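Local coordinates for DNA repair protein RECN (Deinococcus radiodurans, PDB 4ABY) that probably takes part, as an SMC-like ATPase, in the recombinational repair of damaged DNA, the chain being its ATP-binding head domain, at residues I93-E97 / G375-S379; A356-R361 / R410-A414. All coordinates share one frame; numbering follows the deposited sequence.

Interaction 1: I93-E97 / G375-S379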
loop_
_atom_site.group_PDB
_atom_site.type_symbol
_atom_site.label_atom_id
_atom_site.label_comp_id
_atom_site.label_asym_id
_atom_site.label_seq_id
_atom_site.Cartn_x
_atom_site.Cartn_y
_atom_site.Cartn_z
ATOM N N ILE A 93 -1.525 16.559 -16.150
ATOM C CA ILE A 93 -2.362 17.723 -16.436
ATOM C C ILE A 93 -3.129 17.517 -17.744
ATOM O O ILE A 93 -2.544 17.137 -18.758
ATOM C CB ILE A 93 -1.540 19.027 -16.521
ATOM C CG1 ILE A 93 -0.581 19.145 -15.335
ATOM C CG2 ILE A 93 -2.460 20.234 -16.576
ATOM C CD1 ILE A 93 0.238 20.414 -15.340
ATOM N N ARG A 94 -4.435 17.765 -17.711
ATOM C CA ARG A 94 -5.290 17.558 -18.874
ATOM C C ARG A 94 -4.683 18.154 -20.141
ATOM O O ARG A 94 -3.967 19.150 -20.084
ATOM C CB ARG A 94 -6.684 18.137 -18.627
ATOM C CG ARG A 94 -7.684 17.788 -19.708
ATOM C CD ARG A 94 -9.078 18.235 -19.342
ATOM N NE ARG A 94 -10.006 18.058 -20.453
ATOM C CZ ARG A 94 -10.463 16.879 -20.858
ATOM N NH1 ARG A 94 -10.068 15.772 -20.248
ATOM N NH2 ARG A 94 -11.305 16.807 -21.874
ATOM N N SER A 95 -4.979 17.536 -21.281
ATOM C CA SER A 95 -4.352 17.883 -22.555
ATOM C C SER A 95 -4.285 19.380 -22.843
ATOM O O SER A 95 -3.195 19.935 -23.007
ATOM C CB SER A 95 -5.049 17.168 -23.707
ATOM O OG SER A 95 -4.479 17.550 -24.946
ATOM N N GLY A 96 -5.438 20.037 -22.916
ATOM C CA GLY A 96 -5.461 21.451 -23.249
ATOM C C GLY A 96 -5.706 22.373 -22.070
ATOM O O GLY A 96 -6.382 23.393 -22.204
ATOM N N GLU A 97 -5.161 22.024 -20.910
ATOM C CA GLU A 97 -5.390 22.820 -19.709
ATOM C C GLU A 97 -4.092 23.354 -19.114
ATOM O O GLU A 97 -3.009 22.842 -19.395
ATOM C CB GLU A 97 -6.179 22.026 -18.664
ATOM C CG GLU A 97 -7.571 21.595 -19.120
ATOM C CD GLU A 97 -8.537 22.758 -19.285
ATOM O OE1 GLU A 97 -8.414 23.753 -18.537
ATOM O OE2 GLU A 97 -9.429 22.667 -20.158
ATOM N N GLY A 375 -17.180 18.547 -27.010
ATOM C CA GLY A 375 -16.640 17.803 -28.133
ATOM C C GLY A 375 -15.532 16.849 -27.751
ATOM O O GLY A 375 -14.953 16.191 -28.614
ATOM N N ARG A 376 -15.239 16.775 -26.457
ATOM C CA ARG A 376 -14.222 15.864 -25.945
ATOM C C ARG A 376 -14.834 14.798 -25.046
ATOM O O ARG A 376 -15.658 15.104 -24.187
ATOM C CB ARG A 376 -13.161 16.640 -25.175
ATOM C CG ARG A 376 -12.222 17.428 -26.059
ATOM C CD ARG A 376 -10.789 17.078 -25.741
ATOM N NE ARG A 376 -10.184 18.021 -24.812
ATOM C CZ ARG A 376 -9.030 17.807 -24.192
ATOM N NH1 ARG A 376 -8.368 16.670 -24.391
ATOM N NH2 ARG A 376 -8.542 18.723 -23.368
ATOM N N THR A 377 -14.436 13.546 -25.242
ATOM C CA THR A 377 -14.957 12.470 -24.407
ATOM C C THR A 377 -14.215 12.419 -23.073
ATOM O O THR A 377 -13.037 12.049 -23.011
ATOM C CB THR A 377 -14.869 11.110 -25.106
ATOM O OG1 THR A 377 -13.495 10.776 -25.319
ATOM C CG2 THR A 377 -15.584 11.154 -26.449
ATOM N N VAL A 378 -14.916 12.798 -22.009
ATOM C CA VAL A 378 -14.328 12.864 -20.676
ATOM C C VAL A 378 -14.839 11.745 -19.772
ATOM O O VAL A 378 -15.740 10.997 -20.151
ATOM C CB VAL A 378 -14.598 14.226 -20.023
ATOM C CG1 VAL A 378 -13.984 15.332 -20.860
ATOM C CG2 VAL A 378 -16.091 14.451 -19.863
ATOM N N SER A 379 -14.256 11.638 -18.583
ATOM C CA SER A 379 -14.598 10.567 -17.651
ATOM C C SER A 379 -15.626 10.997 -16.618
ATOM O O SER A 379 -15.639 12.140 -16.162
ATOM C CB SER A 379 -13.348 10.023 -16.952
ATOM O OG SER A 379 -12.607 9.175 -17.816
#

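Interaction 2: A356-R361 / R410-A414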
loop_
_atom_site.group_PDB
_atom_site.type_symbol
_atom_site.label_atom_id
_atom_site.label_comp_id
_atom_site.label_asym_id
_atom_site.label_seq_id
_atom_site.Cartn_x
_atom_site.Cartn_y
_atom_site.Cartn_z
ATOM N N ALA A 356 -14.999 -9.672 -12.732
ATOM C CA ALA A 356 -16.272 -9.666 -12.022
ATOM C C ALA A 356 -16.149 -10.274 -10.631
ATOM O O ALA A 356 -16.876 -9.892 -9.718
ATOM C CB ALA A 356 -17.332 -10.391 -12.825
ATOM N N GLN A 357 -15.230 -11.222 -10.471
ATOM C CA GLN A 357 -15.022 -11.863 -9.179
ATOM C C GLN A 357 -14.678 -10.830 -8.114
ATOM O O GLN A 357 -15.210 -10.865 -7.002
ATOM C CB GLN A 357 -13.910 -12.908 -9.258
ATOM C CG GLN A 357 -14.264 -14.130 -10.078
ATOM C CD GLN A 357 -14.134 -13.894 -11.566
ATOM O OE1 GLN A 357 -13.226 -13.197 -12.020
ATOM N NE2 GLN A 357 -15.038 -14.485 -12.337
ATOM N N ILE A 358 -13.793 -9.907 -8.464
ATOM C CA ILE A 358 -13.355 -8.889 -7.528
ATOM C C ILE A 358 -14.428 -7.831 -7.293
ATOM O O ILE A 358 -14.705 -7.466 -6.152
ATOM C CB ILE A 358 -12.055 -8.232 -8.004
ATOM C CG1 ILE A 358 -10.974 -9.303 -8.173
ATOM C CG2 ILE A 358 -11.611 -7.152 -7.030
ATOM C CD1 ILE A 358 -9.650 -8.769 -8.655
ATOM N N ALA A 359 -15.036 -7.348 -8.371
ATOM C CA ALA A 359 -16.060 -6.310 -8.277
ATOM C C ALA A 359 -17.215 -6.739 -7.381
ATOM O O ALA A 359 -17.700 -5.962 -6.560
ATOM C CB ALA A 359 -16.572 -5.946 -9.656
ATOM N N ALA A 360 -17.641 -7.986 -7.540
ATOM C CA ALA A 360 -18.816 -8.500 -6.841
ATOM C C ALA A 360 -18.675 -8.514 -5.318
ATOM O O ALA A 360 -19.665 -8.669 -4.604
ATOM C CB ALA A 360 -19.158 -9.887 -7.352
ATOM N N ARG A 361 -17.452 -8.356 -4.821
ATOM C CA ARG A 361 -17.212 -8.404 -3.383
ATOM C C ARG A 361 -17.114 -7.013 -2.771
ATOM O O ARG A 361 -16.883 -6.869 -1.571
ATOM C CB ARG A 361 -15.942 -9.198 -3.078
ATOM C CG ARG A 361 -15.998 -10.636 -3.546
ATOM C CD ARG A 361 -17.043 -11.417 -2.774
ATOM N NE ARG A 361 -16.724 -11.464 -1.351
ATOM C CZ ARG A 361 -15.870 -12.327 -0.808
ATOM N NH1 ARG A 361 -15.246 -13.221 -1.569
ATOM N NH2 ARG A 361 -15.636 -12.296 0.499
ATOM N N ARG A 410 -25.579 -13.390 -9.853
ATOM C CA ARG A 410 -26.284 -13.586 -8.586
ATOM C C ARG A 410 -25.395 -14.266 -7.548
ATOM O O ARG A 410 -25.393 -13.888 -6.375
ATOM C CB ARG A 410 -27.547 -14.429 -8.788
ATOM C CG ARG A 410 -28.753 -13.686 -9.351
ATOM C CD ARG A 410 -29.949 -14.633 -9.471
ATOM N NE ARG A 410 -31.113 -14.001 -10.091
ATOM C CZ ARG A 410 -32.261 -14.627 -10.337
ATOM N NH1 ARG A 410 -32.404 -15.907 -10.016
ATOM N NH2 ARG A 410 -33.267 -13.975 -10.905
ATOM N N GLU A 411 -24.647 -15.274 -7.982
ATOM C CA GLU A 411 -23.826 -16.054 -7.062
ATOM C C GLU A 411 -22.568 -15.311 -6.642
ATOM O O GLU A 411 -22.178 -15.350 -5.474
ATOM C CB GLU A 411 -23.459 -17.409 -7.669
ATOM C CG GLU A 411 -24.646 -18.336 -7.870
ATOM C CD GLU A 411 -24.229 -19.787 -7.967
ATOM O OE1 GLU A 411 -23.819 -20.349 -6.928
ATOM O OE2 GLU A 411 -24.311 -20.362 -9.078
ATOM N N LEU A 412 -21.931 -14.643 -7.599
ATOM C CA LEU A 412 -20.732 -13.865 -7.316
ATOM C C LEU A 412 -21.019 -12.805 -6.261
ATOM O O LEU A 412 -20.209 -12.574 -5.362
ATOM C CB LEU A 412 -20.202 -13.213 -8.594
ATOM C CG LEU A 412 -19.353 -14.089 -9.519
ATOM C CD1 LEU A 412 -19.129 -13.415 -10.865
ATOM C CD2 LEU A 412 -18.026 -14.421 -8.855
ATOM N N LEU A 413 -22.182 -12.168 -6.375
ATOM C CA LEU A 413 -22.578 -11.115 -5.445
ATOM C C LEU A 413 -22.928 -11.680 -4.069
ATOM O O LEU A 413 -22.722 -11.026 -3.046
ATOM C CB LEU A 413 -23.756 -10.318 -6.012
ATOM C CG LEU A 413 -23.468 -9.430 -7.228
ATOM C CD1 LEU A 413 -24.748 -8.859 -7.813
ATOM C CD2 LEU A 413 -22.511 -8.313 -6.853
ATOM N N ALA A 414 -23.458 -12.898 -4.053
ATOM C CA ALA A 414 -23.810 -13.569 -2.806
ATOM C C ALA A 414 -22.715 -14.543 -2.380
ATOM O O ALA A 414 -21.653 -14.136 -1.907
ATOM C CB ALA A 414 -25.137 -14.297 -2.959
#

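Interaction 1: I93-E97 / G375-S379
Arg376, from the segment 375-379, sends its side chain across to the loop 93-97 and meets Arg94 coming from the opposite direction. Their guanidinium groups overlap as tilted plates, the planes 34° apart, and NH2 of Arg94 lies over the centre of the Arg376 group, 3.3 Å above its plane. Bends at chi2 and chi3 turn the Arg376 guanidinium across the loop, whereas Arg94 is extended from CG to NE with CG anti to the backbone N (chi1 -172°), which carries its head straight to the strand. Two like charges meet here without a bond between them; arginine suits this because its flat, delocalised cation can stack where a compact ammonium could not. The carboxylate of Glu97 stands close by, OE2 lying 5.2 Å from Arg376 NH2, and probably eases the repulsion. At the edge of the Arg376 plane, NH1 packs on Ser95 CB at 3.4 Å, the short serine letting the long side chain lie against the turn, which a hydrogen bond from Glu97 N to Arg94 O closes. Gly96 N lies beside Arg376 NH2, two donors and not bonded. Val378 places CG1 against Arg94 NH2, a compact apolar branch beside the buried arginine. Were Arg94 replaced by an alanine, Arg376 and Val378 would probably lose the group they rest on, and Ala49 O its weak hydrogen bond. Beyond this, a hydrogen bond joins Ser379 OG and Thr50 OG1, and Arg94 and Val378 both touch Thr52 of strand 51-57: the edge strand of the mixed sheet is thereby joined to the antiparallel sheet of the head.

Interaction 2: A356-R361 / R410-A414
Ala360 and Leu413 bring the two backbones within 4.8 Å, CA to CA, where the short helix 356-359 runs out beside the last turn of helix 403-413. The small methyl of Ala360 suits so close an approach: it points into the contact, packs on Leu412 CB at 3.7 Å and also lies against Leu412 O at 3.5 Å. Leu412 is the main apolar group of the opposing helix. With CG anti to the carbonyl carbon (chi1 -81°), its side chain runs back along the surface of 356-359, and its two methyls part company there: CD1 reaches Ala356 CB at 4.0 Å, while CD2 lies over Gln357, touching CA and CG. Ala356 and Ala360 are one helical turn apart, linked by the bond from Ala360 N to Ala356 O, so Leu412 spans a strip of small residues. Gln357 contributes its aliphatic CG, its chain bending at chi2. Leu413 begins by pointing away but brings CD2 round to another side of Ala360, 3.7 Å from that residue's CB and 3.6 Å from its carbonyl oxygen. At the margin, the methylene CD of Arg361 passes 4.2 Å from Leu412 O; its charged end goes elsewhere, NH2 forming a salt bridge with Glu338. The association is thus dispersive packing, without polar bonds between the segments. Around it, Leu397 of helix 387-398 touches both Ala356 and Leu412, and Leu390 and Arg389 of the same helix meet Leu413, while on the side of 356-361 helix 330-343 receives Gln357, Ile358 and Arg361. The C-terminal helix is thereby packed against the nucleotide-binding core.

The segments interleave along the chain, in the order 93-97, 356-361, 375-379, 410-414, yet the contacts stand apart: their centres are 33 Å from one another and their nearest atoms about 18 Å. The mixed sheet links them. After 356-361 the chain enters strand 364-373, turns, and returns as strand 376-383, which bears half of interaction 1, before helices 387-398 and 403-413 lead to interaction 2. Strand 62-67, next to 364-373 in this sheet, leads into the predicted ATP-binding P-loop, and its Phe62 touches Ile358 and Arg361. In the SMC-like head, interaction 1 ties an early loop to a late strand, whereas interaction 2 packs two late helices.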